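Local coordinates for protein LAO/AO transport system kinase (Escherichia coli, PDB 2P67) that belongs to the MeaB family of P-loop NTPases and is probably a nucleotide-binding protein built round a parallel beta sheet flanked by helices, at residues T71-F76 / V151-T156; M78-I81 / K86-V89; N55-G60 / E250-I255; N111-A114 / A118-I121; E139-C144 / A167-C172. All coordinates share one frame; numbering follows the deposited sequence.

Contacts 1, 2, 3 and 5 are buried, whereas contact 4 is partly exposed, near the edge of the sheet. Helix 69-82 serves both contact 1 and contact 2, packing on the adjacent strands 151-157 and 87-92; contact 3 sets helix 248-264 against strand 57-63, the next strand on the other side of 151-157. Contact 4 reaches an outermost strand, 119-124, through a loop instead of a helix. Contact 2 is purely aliphatic; contacts 1 and 3 add aromatic rings, and contact 1 also includes a glutamate salt-bridged to a lysine. Contact 5 differs in chemistry, pairing two methionine sulfurs, and joins helix 133-146 to the loop entering strand 172-177.

Contact 1 of 5, residues T71-F76 / V151-T156; sequences TFLEAF and VVIVET
Leu73 lays its CD1 methyl over the bent side chain of Glu155, 3.7 Å from the carboxylate carbon CD and equally close to the methylene CG. The glutamate chain is bent twice: its CG stands between the backbone N and the carbonyl carbon (chi1 62°), and a second bend at chi2 (95°) swings the carboxylate round, leaving the methyl against CG and the carboxylate together. The charge is answered by another residue, since Glu155 OE2 forms a salt bridge with Lys69, a lysine of the probable Walker A P-loop just before 71-76. This buried glutamate thus carries apolar packing as well. The side chains of Leu73 and Ile153 pass each other running in opposed directions, with Leu73 CD2 lying 4.1 Å from Ile153 CG2. One turn further along the helix, Phe76 presents a ring edge to the same isoleucine. Ile153 CD1 lies in the plane of that ring, 3.8 Å from Phe76 CE2. Ile153 therefore divides its methyls, CG2 going to the leucine and CD1 to the phenylalanine. The helix and strand segments run nearly antiparallel, at 170°, with their axes 11.6 Å apart. Around them, Leu73 and Ile153 also touch Val61 of strand 57-63, Ile153 meets Val87 of strand 87-92, and Phe76 reaches Ile255 of helix 248-264, placing the contact between helix 69-82 and the central strands of the parallel sheet.

Contact 2 of 5, residues M78-I81 / K86-V89; sequences MLLI and KVAV
Val87 fits its two methyls against Leu80 and Ile81, consecutive residues near the end of helix 69-82. The chain leaves this helix, turns, and enters strand 87-92 of the parallel sheet, so the contact belongs to the return half of a beta-alpha-beta crossover, which runs from strand 57-63 through helix 69-82 to strand 87-92 and passes over the intervening strand 151-157. Val87 has the most surface buried here. It is modelled in two conformers, and the assignment of its methyls to partners, which holds for the one described, is doubtful. In that conformer CG2, anti to the backbone N, meets Leu80 CD1 at 3.9 Å. CG1, placed between the backbone N and the carbonyl carbon at chi1 63°, turns to Ile81 instead. Both helix side chains cross the valine at roughly right angles. Leu80 points its CB at the strand, while Ile81 starts out along the flank of the helix and brings only its end close. Beyond the two segments, Leu80 also packs on Val151 of the adjoining strand and on Trp252 of helix 248-264, whereas Ile81 leans the other way, onto Leu113. The valine itself touches Val151, which continues the apolar layer across the sheet. On the Ile81 side, in the same conformer, CG1 of Val87 lies 4.1 Å from both CD1 and CG1 of Ile81.

Contact 3 of 5, residues N55-G60 / E250-I255; sequences NTLRLG and EIWHAI
Strand 57-63, the strand that leads into the probable P-loop, is covered on one side by helix 248-264 through Leu57 and Leu59 meeting Trp252 and Ile255. Leu57 brings CD2 to the outer edge of the indole six-membered ring, near the ring plane, at 3.8 Å from Trp252 CZ3 and equally close to Trp252 CH2. The two side chains run antiparallel past each other, and the tryptophan starts from the flank of its helix so that only the far end of the indole arrives at the leucine. The same Leu57 methyl faces the isoleucine too, CD2 lying 4.1 Å from Ile255 CG2. Leu59 approaches differently: it and Ile255 meet end on, with Leu59 CD2 at 3.9 Å from Ile255 CG2. That isoleucine methyl, anti to the backbone N while CG1 is anti to the carbonyl carbon (chi1 -68°), is the branch turned to the strand, where it meets both leucines. In the P-loop NTPase fold, helices pack over the faces of a parallel sheet, and here the helix segment crosses the strand at 121°, its axis 12.4 Å away. Trp252 also meets helix 69-82, touching Leu79. On the strand, Leu59 reaches Phe76 of that helix as well, while the intervening Arg58 forms a salt bridge with Glu145.

Contact 4 of 5, residues N111-A114 / A118-I121; sequences NDLA and AAFI
The backbones come nearest at Leu113 and Ala119, whose CA atoms are 6.5 Å apart, where a loop whose residues 112-114 have helical backbone angles faces the first residues of strand 119-124. Ala119 points its CB at the loop, where the methyl lies 3.5 Å from the carbonyl oxygen of Leu113 and 4.0 Å from Leu113 CD1. Two residues on, Ile121 extends CD1 over the loop backbone and reaches Ala114 CA at 3.7 Å. Its CG1 is anti to the carbonyl carbon (chi1 -53°), which carries the terminal methyl out to that point; the methyl of Ala114 is a little farther, CB to Ile121 CD1 being 4.2 Å. The loop is braced from within by Asn111, whose OD1 accepts the backbone N-H of Ala114 at 2.9 Å, with the donor lying nearly on the C=O axis at 173°. Leu113 and Ala119 are buried, and Ala119 touches Ile81 of helix 69-82, whereas Ile121 and Ala114 are exposed. On the strand, the intervening Phe120 packs on helix 21-32. Asn111 and Ala114 form an Asx motif, set here beside an outermost strand of the parallel sheet.

Contact 5 of 5, residues E139-C144 / A167-C172; sequences ELMLLC and ARMVDC
Met141 and Met169 cross at about a right angle, their sulfur atoms meeting at the crossing with SD to SD 3.8 Å. The methionine of the helix comes in pointing at the loop, and its chain is straight until it bends at chi3 (81°), which turns the CE methyl aside from the line of the side chain. The bend brings Met141 CE to the backbone of the partner, 3.6 Å from the carbonyl oxygen of Met169, and within 4.3 Å of Val170 CG1. Met169 answers from the loop with its CG placed between the backbone N and the carbonyl carbon (chi1 73°); Met169 CG itself stands 4.1 Å from Met141 SD. The loop segment opens with a type I beta turn from Ala167 to Val170, which starts at the last residue of helix 162-167 and leads into strand 172-177. Helix 133-146 and this turn flank the face of the parallel sheet opposite to that lined by Leu57 and Leu59, as in the layered alpha/beta architecture of P-loop NTPases, with Met141 and Cys144 turned to strand 151-157. The carbonyl oxygen of Met169 that Met141 CE approaches also accepts a hydrogen bond from Arg58 NH2, so the methyl and the guanidinium group gather at one oxygen. Next along the loop, Asp171 forms a salt bridge with Arg272, which takes part in the sodium ion site, while on the helix Glu139 makes one with Arg317 of the second subunit.

Contact 1 of 5, residues T71-F76 / V151-T156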
# COMPACT_ATOMS: atom_id res chain seq x y z
N THR A 71 8.83 -21.19 -20.85
CA THR A 71 9.55 -22.46 -20.70
C THR A 71 9.39 -23.01 -19.29
O THR A 71 9.23 -24.23 -19.11
CB THR A 71 11.05 -22.35 -21.08
OG1 THR A 71 11.75 -21.47 -20.17
CG2 THR A 71 11.19 -21.83 -22.49
N PHE A 72 9.43 -22.12 -18.30
CA PHE A 72 9.21 -22.52 -16.92
C PHE A 72 7.83 -23.12 -16.73
O PHE A 72 7.71 -24.20 -16.15
CB PHE A 72 9.43 -21.35 -15.94
CG PHE A 72 8.98 -21.67 -14.54
CD1 PHE A 72 9.79 -22.43 -13.71
CD2 PHE A 72 7.73 -21.25 -14.07
CE1 PHE A 72 9.38 -22.77 -12.43
CE2 PHE A 72 7.31 -21.58 -12.79
CZ PHE A 72 8.14 -22.34 -11.96
N LEU A 73 6.79 -22.43 -17.18
CA LEU A 73 5.42 -22.93 -17.05
C LEU A 73 5.22 -24.30 -17.70
O LEU A 73 4.53 -25.16 -17.14
CB LEU A 73 4.42 -21.93 -17.61
CG LEU A 73 4.19 -20.71 -16.72
CD1 LEU A 73 3.36 -19.69 -17.50
CD2 LEU A 73 3.52 -21.10 -15.39
N GLU A 74 5.80 -24.48 -18.87
CA GLU A 74 5.74 -25.77 -19.56
C GLU A 74 6.40 -26.86 -18.73
O GLU A 74 5.80 -27.91 -18.47
CB GLU A 74 6.38 -25.68 -20.95
CG GLU A 74 6.29 -27.00 -21.72
CD GLU A 74 7.19 -27.04 -22.94
OE1 GLU A 74 8.32 -26.51 -22.88
OE2 GLU A 74 6.77 -27.63 -23.96
N ALA A 75 7.64 -26.62 -18.30
CA ALA A 75 8.35 -27.59 -17.47
C ALA A 75 7.62 -27.88 -16.15
O ALA A 75 7.46 -29.02 -15.76
CB ALA A 75 9.80 -27.14 -17.22
N PHE A 76 7.17 -26.82 -15.48
CA PHE A 76 6.49 -26.95 -14.19
C PHE A 76 5.17 -27.70 -14.38
O PHE A 76 4.87 -28.63 -13.61
CB PHE A 76 6.26 -25.56 -13.56
CG PHE A 76 5.60 -25.59 -12.20
CD1 PHE A 76 6.26 -26.11 -11.08
CD2 PHE A 76 4.32 -25.07 -12.03
CE1 PHE A 76 5.64 -26.12 -9.82
CE2 PHE A 76 3.69 -25.07 -10.77
CZ PHE A 76 4.34 -25.60 -9.67
N VAL A 151 -4.59 -28.14 -9.45
CA VAL A 151 -3.80 -26.92 -9.37
C VAL A 151 -4.30 -25.99 -10.47
O VAL A 151 -4.46 -26.42 -11.62
CB VAL A 151 -2.30 -27.20 -9.65
CG1 VAL A 151 -1.47 -25.89 -9.61
CG2 VAL A 151 -1.75 -28.22 -8.64
N VAL A 152 -4.59 -24.75 -10.10
CA VAL A 152 -4.87 -23.69 -11.07
C VAL A 152 -3.79 -22.63 -10.97
O VAL A 152 -3.54 -22.12 -9.87
CB VAL A 152 -6.23 -22.98 -10.83
CG1 VAL A 152 -6.56 -22.06 -12.01
CG2 VAL A 152 -7.34 -24.00 -10.63
N ILE A 153 -3.19 -22.30 -12.10
CA ILE A 153 -2.12 -21.30 -12.17
C ILE A 153 -2.61 -20.09 -12.92
O ILE A 153 -3.03 -20.20 -14.08
CB ILE A 153 -0.88 -21.87 -12.90
CG1 ILE A 153 -0.37 -23.14 -12.20
CG2 ILE A 153 0.24 -20.81 -12.97
CD1 ILE A 153 0.78 -23.81 -12.92
N VAL A 154 -2.58 -18.93 -12.27
CA VAL A 154 -2.87 -17.69 -12.96
C VAL A 154 -1.52 -17.02 -13.25
O VAL A 154 -0.67 -16.87 -12.36
CB VAL A 154 -3.89 -16.79 -12.19
CG1 VAL A 154 -3.35 -16.32 -10.82
CG2 VAL A 154 -4.35 -15.62 -13.06
N GLU A 155 -1.31 -16.65 -14.51
CA GLU A 155 0.00 -16.12 -14.84
C GLU A 155 -0.08 -14.85 -15.67
O GLU A 155 -0.99 -14.67 -16.46
CB GLU A 155 0.88 -17.19 -15.51
CG GLU A 155 0.34 -17.71 -16.82
CD GLU A 155 0.92 -17.00 -18.01
OE1 GLU A 155 0.69 -17.47 -19.14
OE2 GLU A 155 1.62 -15.98 -17.83
N THR A 156 0.87 -13.94 -15.45
CA THR A 156 0.94 -12.74 -16.26
C THR A 156 2.35 -12.16 -16.17
O THR A 156 3.18 -12.64 -15.40
CB THR A 156 -0.15 -11.70 -15.88
OG1 THR A 156 -0.30 -10.71 -16.92
CG2 THR A 156 0.15 -11.01 -14.53

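Contact 2 of 5, residues M78-I81 / K86-V89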
# COMPACT_ATOMS: atom_id res chain seq x y z
N MET A 78 4.26 -29.75 -16.81
CA MET A 78 4.54 -31.16 -17.15
C MET A 78 4.97 -31.97 -15.92
O MET A 78 4.58 -33.13 -15.78
CB MET A 78 5.54 -31.28 -18.31
CG MET A 78 4.94 -30.90 -19.69
SD MET A 78 3.36 -31.72 -20.09
CE MET A 78 3.82 -33.45 -20.07
N LEU A 79 5.72 -31.36 -15.01
CA LEU A 79 6.05 -32.03 -13.74
C LEU A 79 4.79 -32.40 -12.94
O LEU A 79 4.68 -33.51 -12.43
CB LEU A 79 6.98 -31.15 -12.88
CG LEU A 79 7.43 -31.66 -11.50
CD1 LEU A 79 8.71 -30.97 -11.15
CD2 LEU A 79 6.42 -31.44 -10.41
N LEU A 80 3.85 -31.46 -12.84
CA LEU A 80 2.61 -31.69 -12.08
C LEU A 80 1.81 -32.82 -12.71
O LEU A 80 1.26 -33.65 -12.00
CB LEU A 80 1.76 -30.42 -12.02
CG LEU A 80 2.38 -29.25 -11.24
CD1 LEU A 80 1.58 -27.93 -11.41
CD2 LEU A 80 2.50 -29.62 -9.79
N ILE A 81 1.78 -32.85 -14.04
CA ILE A 81 1.04 -33.90 -14.76
C ILE A 81 1.69 -35.27 -14.53
O ILE A 81 0.98 -36.25 -14.27
CB ILE A 81 0.88 -33.56 -16.25
CG1 ILE A 81 -0.13 -32.42 -16.41
CG2 ILE A 81 0.42 -34.80 -17.05
CD1 ILE A 81 0.05 -31.64 -17.66
N LYS A 86 -4.06 -32.75 -12.31
CA LYS A 86 -4.73 -32.01 -13.37
C LYS A 86 -4.44 -30.53 -13.11
O LYS A 86 -4.71 -30.02 -12.00
CB LYS A 86 -6.24 -32.27 -13.34
CG LYS A 86 -6.61 -33.75 -13.66
CD LYS A 86 -8.09 -34.04 -13.36
CE LYS A 86 -8.35 -34.20 -11.85
NZ LYS A 86 -9.79 -34.47 -11.52
N VAL A 87 -3.86 -29.85 -14.10
CA VAL A 87 -3.48 -28.44 -13.96
C VAL A 87 -4.09 -27.54 -15.04
O VAL A 87 -4.04 -27.86 -16.23
CB VAL A 87 -1.92 -28.25 -13.87
CG1 VAL A 87 -1.22 -28.70 -15.14
CG2 VAL A 87 -1.54 -26.80 -13.53
N ALA A 88 -4.66 -26.43 -14.60
CA ALA A 88 -5.26 -25.43 -15.48
C ALA A 88 -4.38 -24.19 -15.40
O ALA A 88 -3.84 -23.87 -14.32
CB ALA A 88 -6.68 -25.08 -15.02
N VAL A 89 -4.23 -23.51 -16.54
CA VAL A 89 -3.45 -22.27 -16.63
C VAL A 89 -4.35 -21.14 -17.17
O VAL A 89 -4.93 -21.27 -18.26
CB VAL A 89 -2.20 -22.45 -17.52
CG1 VAL A 89 -1.41 -21.14 -17.61
CG2 VAL A 89 -1.30 -23.52 -16.92

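Contact 3 of 5, residues N55-G60 / E250-I255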
# COMPACT_ATOMS: atom_id res chain seq x y z
N ASN A 55 -11.16 -26.53 -3.20
CA ASN A 55 -10.25 -27.64 -2.93
C ASN A 55 -9.20 -27.78 -4.02
O ASN A 55 -8.86 -28.89 -4.48
CB ASN A 55 -11.05 -28.94 -2.76
CG ASN A 55 -11.48 -29.17 -1.31
OD1 ASN A 55 -10.65 -29.40 -0.41
ND2 ASN A 55 -12.77 -29.07 -1.06
N THR A 56 -8.67 -26.64 -4.42
CA THR A 56 -7.70 -26.54 -5.51
C THR A 56 -6.55 -25.66 -5.03
O THR A 56 -6.78 -24.60 -4.43
CB THR A 56 -8.38 -25.93 -6.75
OG1 THR A 56 -9.45 -26.77 -7.17
CG2 THR A 56 -7.37 -25.74 -7.90
N LEU A 57 -5.31 -26.10 -5.25
CA LEU A 57 -4.16 -25.25 -4.99
C LEU A 57 -4.10 -24.15 -6.06
O LEU A 57 -3.98 -24.45 -7.26
CB LEU A 57 -2.87 -26.08 -5.00
CG LEU A 57 -1.53 -25.34 -4.81
CD1 LEU A 57 -1.47 -24.57 -3.49
CD2 LEU A 57 -0.37 -26.30 -4.97
N ARG A 58 -4.19 -22.90 -5.62
CA ARG A 58 -4.21 -21.74 -6.53
C ARG A 58 -2.83 -21.10 -6.51
O ARG A 58 -2.37 -20.63 -5.47
CB ARG A 58 -5.26 -20.73 -6.06
CG ARG A 58 -6.70 -21.29 -6.02
CD ARG A 58 -7.57 -20.46 -5.07
NE ARG A 58 -7.76 -19.06 -5.49
CZ ARG A 58 -8.81 -18.60 -6.17
NH1 ARG A 58 -9.79 -19.42 -6.58
NH2 ARG A 58 -8.88 -17.31 -6.47
N LEU A 59 -2.16 -21.13 -7.66
CA LEU A 59 -0.83 -20.54 -7.76
C LEU A 59 -0.82 -19.31 -8.65
O LEU A 59 -1.50 -19.28 -9.69
CB LEU A 59 0.16 -21.57 -8.34
CG LEU A 59 0.30 -22.89 -7.59
CD1 LEU A 59 1.28 -23.81 -8.34
CD2 LEU A 59 0.75 -22.68 -6.15
N GLY A 60 -0.03 -18.30 -8.27
CA GLY A 60 0.20 -17.17 -9.15
C GLY A 60 1.63 -17.19 -9.61
O GLY A 60 2.56 -17.44 -8.80
N GLU A 250 12.50 -29.12 -7.30
CA GLU A 250 12.80 -28.42 -6.05
C GLU A 250 11.85 -27.25 -5.81
O GLU A 250 11.47 -26.96 -4.66
CB GLU A 250 14.26 -27.95 -6.08
CG GLU A 250 15.28 -29.11 -5.91
CD GLU A 250 15.50 -29.99 -7.16
OE1 GLU A 250 14.92 -29.77 -8.27
OE2 GLU A 250 16.30 -30.94 -7.04
N ILE A 251 11.44 -26.60 -6.89
CA ILE A 251 10.46 -25.50 -6.81
C ILE A 251 9.09 -26.04 -6.37
O ILE A 251 8.45 -25.48 -5.48
CB ILE A 251 10.41 -24.70 -8.13
CG1 ILE A 251 11.73 -23.89 -8.29
CG2 ILE A 251 9.15 -23.80 -8.20
CD1 ILE A 251 12.05 -23.46 -9.64
N TRP A 252 8.67 -27.16 -6.94
CA TRP A 252 7.41 -27.81 -6.54
C TRP A 252 7.48 -28.21 -5.07
O TRP A 252 6.55 -28.01 -4.30
CB TRP A 252 7.13 -29.02 -7.44
CG TRP A 252 5.92 -29.82 -7.09
CD1 TRP A 252 5.85 -31.19 -6.96
CD2 TRP A 252 4.60 -29.33 -6.83
NE1 TRP A 252 4.57 -31.58 -6.63
CE2 TRP A 252 3.77 -30.46 -6.56
CE3 TRP A 252 4.02 -28.05 -6.79
CZ2 TRP A 252 2.41 -30.34 -6.26
CZ3 TRP A 252 2.66 -27.93 -6.50
CH2 TRP A 252 1.87 -29.07 -6.24
N HIS A 253 8.62 -28.75 -4.67
CA HIS A 253 8.82 -29.12 -3.29
C HIS A 253 8.75 -27.94 -2.32
O HIS A 253 8.23 -28.07 -1.23
CB HIS A 253 10.11 -29.92 -3.16
CG HIS A 253 10.01 -31.27 -3.78
ND1 HIS A 253 11.10 -31.97 -4.25
CD2 HIS A 253 8.92 -32.03 -4.05
CE1 HIS A 253 10.68 -33.13 -4.75
NE2 HIS A 253 9.37 -33.18 -4.65
N ALA A 254 9.26 -26.79 -2.75
CA ALA A 254 9.18 -25.58 -1.94
C ALA A 254 7.73 -25.12 -1.81
O ALA A 254 7.32 -24.66 -0.75
CB ALA A 254 10.05 -24.48 -2.52
N ILE A 255 6.97 -25.21 -2.90
CA ILE A 255 5.54 -24.88 -2.88
C ILE A 255 4.80 -25.78 -1.89
O ILE A 255 3.97 -25.30 -1.12
CB ILE A 255 4.90 -24.93 -4.30
CG1 ILE A 255 5.45 -23.77 -5.14
CG2 ILE A 255 3.34 -24.82 -4.21
CD1 ILE A 255 5.35 -23.91 -6.67

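Contact 4 of 5, residues N111-A114 / A118-I121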
# COMPACT_ATOMS: atom_id res chain seq x y z
N ASN A 111 2.97 -26.03 -27.31
CA ASN A 111 4.02 -26.70 -26.55
C ASN A 111 3.54 -27.99 -25.92
O ASN A 111 2.41 -28.42 -26.15
CB ASN A 111 4.59 -25.75 -25.48
CG ASN A 111 3.55 -25.32 -24.45
OD1 ASN A 111 2.53 -25.97 -24.24
ND2 ASN A 111 3.84 -24.20 -23.78
N ASP A 112 4.39 -28.61 -25.10
CA ASP A 112 4.06 -29.89 -24.48
C ASP A 112 2.88 -29.85 -23.51
O ASP A 112 2.11 -30.80 -23.44
CB ASP A 112 5.29 -30.48 -23.80
CG ASP A 112 6.23 -31.11 -24.79
OD1 ASP A 112 5.89 -32.19 -25.31
OD2 ASP A 112 7.29 -30.50 -25.07
N LEU A 113 2.76 -28.74 -22.79
CA LEU A 113 1.62 -28.53 -21.88
C LEU A 113 0.30 -28.46 -22.64
O LEU A 113 -0.71 -29.00 -22.20
CB LEU A 113 1.83 -27.28 -21.01
CG LEU A 113 1.05 -27.16 -19.70
CD1 LEU A 113 1.26 -28.37 -18.81
CD2 LEU A 113 1.44 -25.88 -18.96
N ALA A 114 0.34 -27.80 -23.80
CA ALA A 114 -0.81 -27.71 -24.71
C ALA A 114 -1.31 -29.08 -25.18
O ALA A 114 -2.50 -29.26 -25.47
CB ALA A 114 -0.47 -26.84 -25.90
N ALA A 118 -4.35 -33.80 -19.46
CA ALA A 118 -4.57 -33.45 -18.06
C ALA A 118 -4.30 -31.97 -17.78
O ALA A 118 -4.33 -31.53 -16.63
CB ALA A 118 -3.71 -34.35 -17.14
N ALA A 119 -4.04 -31.20 -18.84
CA ALA A 119 -3.93 -29.74 -18.73
C ALA A 119 -5.08 -28.99 -19.45
O ALA A 119 -5.86 -29.57 -20.23
CB ALA A 119 -2.57 -29.26 -19.20
N PHE A 120 -5.19 -27.69 -19.16
CA PHE A 120 -6.23 -26.85 -19.76
C PHE A 120 -5.67 -25.43 -19.71
O PHE A 120 -5.40 -24.92 -18.62
CB PHE A 120 -7.53 -26.96 -18.93
CG PHE A 120 -8.73 -26.33 -19.59
CD1 PHE A 120 -9.62 -27.12 -20.34
CD2 PHE A 120 -8.99 -24.97 -19.45
CE1 PHE A 120 -10.75 -26.54 -20.97
CE2 PHE A 120 -10.12 -24.39 -20.05
CZ PHE A 120 -11.00 -25.19 -20.83
N ILE A 121 -5.53 -24.79 -20.86
CA ILE A 121 -4.98 -23.43 -20.94
C ILE A 121 -6.00 -22.44 -21.52
O ILE A 121 -6.54 -22.68 -22.60
CB ILE A 121 -3.67 -23.41 -21.81
CG1 ILE A 121 -2.66 -24.45 -21.31
CG2 ILE A 121 -3.06 -22.00 -21.82
CD1 ILE A 121 -1.69 -24.93 -22.39

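Contact 5 of 5, residues E139-C144 / A167-C172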
# COMPACT_ATOMS: atom_id res chain seq x y z
N GLU A 139 -13.37 -15.63 -11.87
CA GLU A 139 -14.48 -16.47 -12.28
C GLU A 139 -14.01 -17.72 -13.07
O GLU A 139 -14.50 -18.84 -12.84
CB GLU A 139 -15.52 -15.65 -13.05
CG GLU A 139 -16.15 -14.58 -12.15
CD GLU A 139 -17.07 -13.64 -12.88
OE1 GLU A 139 -16.97 -13.51 -14.13
OE2 GLU A 139 -17.90 -13.02 -12.17
N LEU A 140 -13.04 -17.54 -13.96
CA LEU A 140 -12.52 -18.67 -14.71
C LEU A 140 -11.83 -19.67 -13.76
O LEU A 140 -11.94 -20.87 -13.95
CB LEU A 140 -11.56 -18.19 -15.78
CG LEU A 140 -12.12 -17.25 -16.87
CD1 LEU A 140 -11.02 -17.02 -17.90
CD2 LEU A 140 -13.36 -17.82 -17.56
N MET A 141 -11.11 -19.14 -12.76
CA MET A 141 -10.49 -19.97 -11.71
C MET A 141 -11.54 -20.81 -10.97
O MET A 141 -11.34 -22.01 -10.76
CB MET A 141 -9.71 -19.10 -10.71
CG MET A 141 -8.42 -18.48 -11.26
SD MET A 141 -7.65 -17.30 -10.10
CE MET A 141 -6.79 -18.47 -9.01
N LEU A 142 -12.66 -20.19 -10.61
CA LEU A 142 -13.78 -20.92 -9.99
C LEU A 142 -14.29 -22.06 -10.86
O LEU A 142 -14.51 -23.18 -10.36
CB LEU A 142 -14.93 -19.97 -9.65
CG LEU A 142 -14.74 -18.93 -8.54
CD1 LEU A 142 -16.03 -18.16 -8.37
CD2 LEU A 142 -14.31 -19.59 -7.19
N LEU A 143 -14.43 -21.82 -12.17
CA LEU A 143 -14.86 -22.87 -13.10
C LEU A 143 -13.87 -24.03 -13.08
O LEU A 143 -14.27 -25.20 -13.02
CB LEU A 143 -15.06 -22.33 -14.54
CG LEU A 143 -16.27 -21.39 -14.69
CD1 LEU A 143 -16.23 -20.65 -16.02
CD2 LEU A 143 -17.58 -22.15 -14.53
N CYS A 144 -12.57 -23.72 -13.09
CA CYS A 144 -11.56 -24.76 -13.01
C CYS A 144 -11.65 -25.58 -11.71
O CYS A 144 -11.46 -26.80 -11.71
CB CYS A 144 -10.17 -24.18 -13.18
SG CYS A 144 -9.88 -23.49 -14.82
N ALA A 167 -1.25 -11.62 -6.70
CA ALA A 167 -1.02 -12.13 -5.36
C ALA A 167 -2.31 -12.20 -4.55
O ALA A 167 -2.45 -13.10 -3.72
CB ALA A 167 -0.02 -11.24 -4.62
N ARG A 168 -3.22 -11.26 -4.80
CA ARG A 168 -4.48 -11.12 -4.05
C ARG A 168 -5.51 -12.20 -4.36
O ARG A 168 -6.52 -12.29 -3.68
CB ARG A 168 -5.14 -9.78 -4.38
CG ARG A 168 -4.44 -8.55 -3.88
CD ARG A 168 -5.38 -7.35 -3.88
NE ARG A 168 -5.81 -6.93 -5.21
CZ ARG A 168 -5.45 -5.79 -5.80
NH1 ARG A 168 -4.63 -4.94 -5.18
NH2 ARG A 168 -5.91 -5.49 -7.01
N MET A 169 -5.27 -13.00 -5.39
CA MET A 169 -6.20 -14.08 -5.73
C MET A 169 -5.63 -15.50 -5.65
O MET A 169 -6.25 -16.44 -6.14
CB MET A 169 -6.85 -13.82 -7.11
CG MET A 169 -5.94 -14.05 -8.33
SD MET A 169 -6.79 -13.60 -9.91
CE MET A 169 -6.33 -11.91 -9.95
N VAL A 170 -4.44 -15.67 -5.06
CA VAL A 170 -3.79 -17.01 -5.09
C VAL A 170 -3.31 -17.42 -3.70
O VAL A 170 -3.15 -16.57 -2.82
CB VAL A 170 -2.59 -17.07 -6.09
CG1 VAL A 170 -3.07 -16.80 -7.53
CG2 VAL A 170 -1.45 -16.11 -5.67
N ASP A 171 -3.12 -18.72 -3.52
CA ASP A 171 -2.64 -19.32 -2.27
C ASP A 171 -1.14 -19.07 -2.11
O ASP A 171 -0.65 -18.83 -1.01
CB ASP A 171 -2.87 -20.83 -2.27
CG ASP A 171 -4.34 -21.22 -2.35
OD1 ASP A 171 -5.20 -20.41 -1.91
OD2 ASP A 171 -4.62 -22.35 -2.81
N CYS A 172 -0.43 -19.15 -3.23
CA CYS A 172 1.03 -19.06 -3.23
C CYS A 172 1.48 -18.29 -4.47
O CYS A 172 1.11 -18.67 -5.60
CB CYS A 172 1.68 -20.45 -3.21
SG CYS A 172 3.52 -20.43 -3.16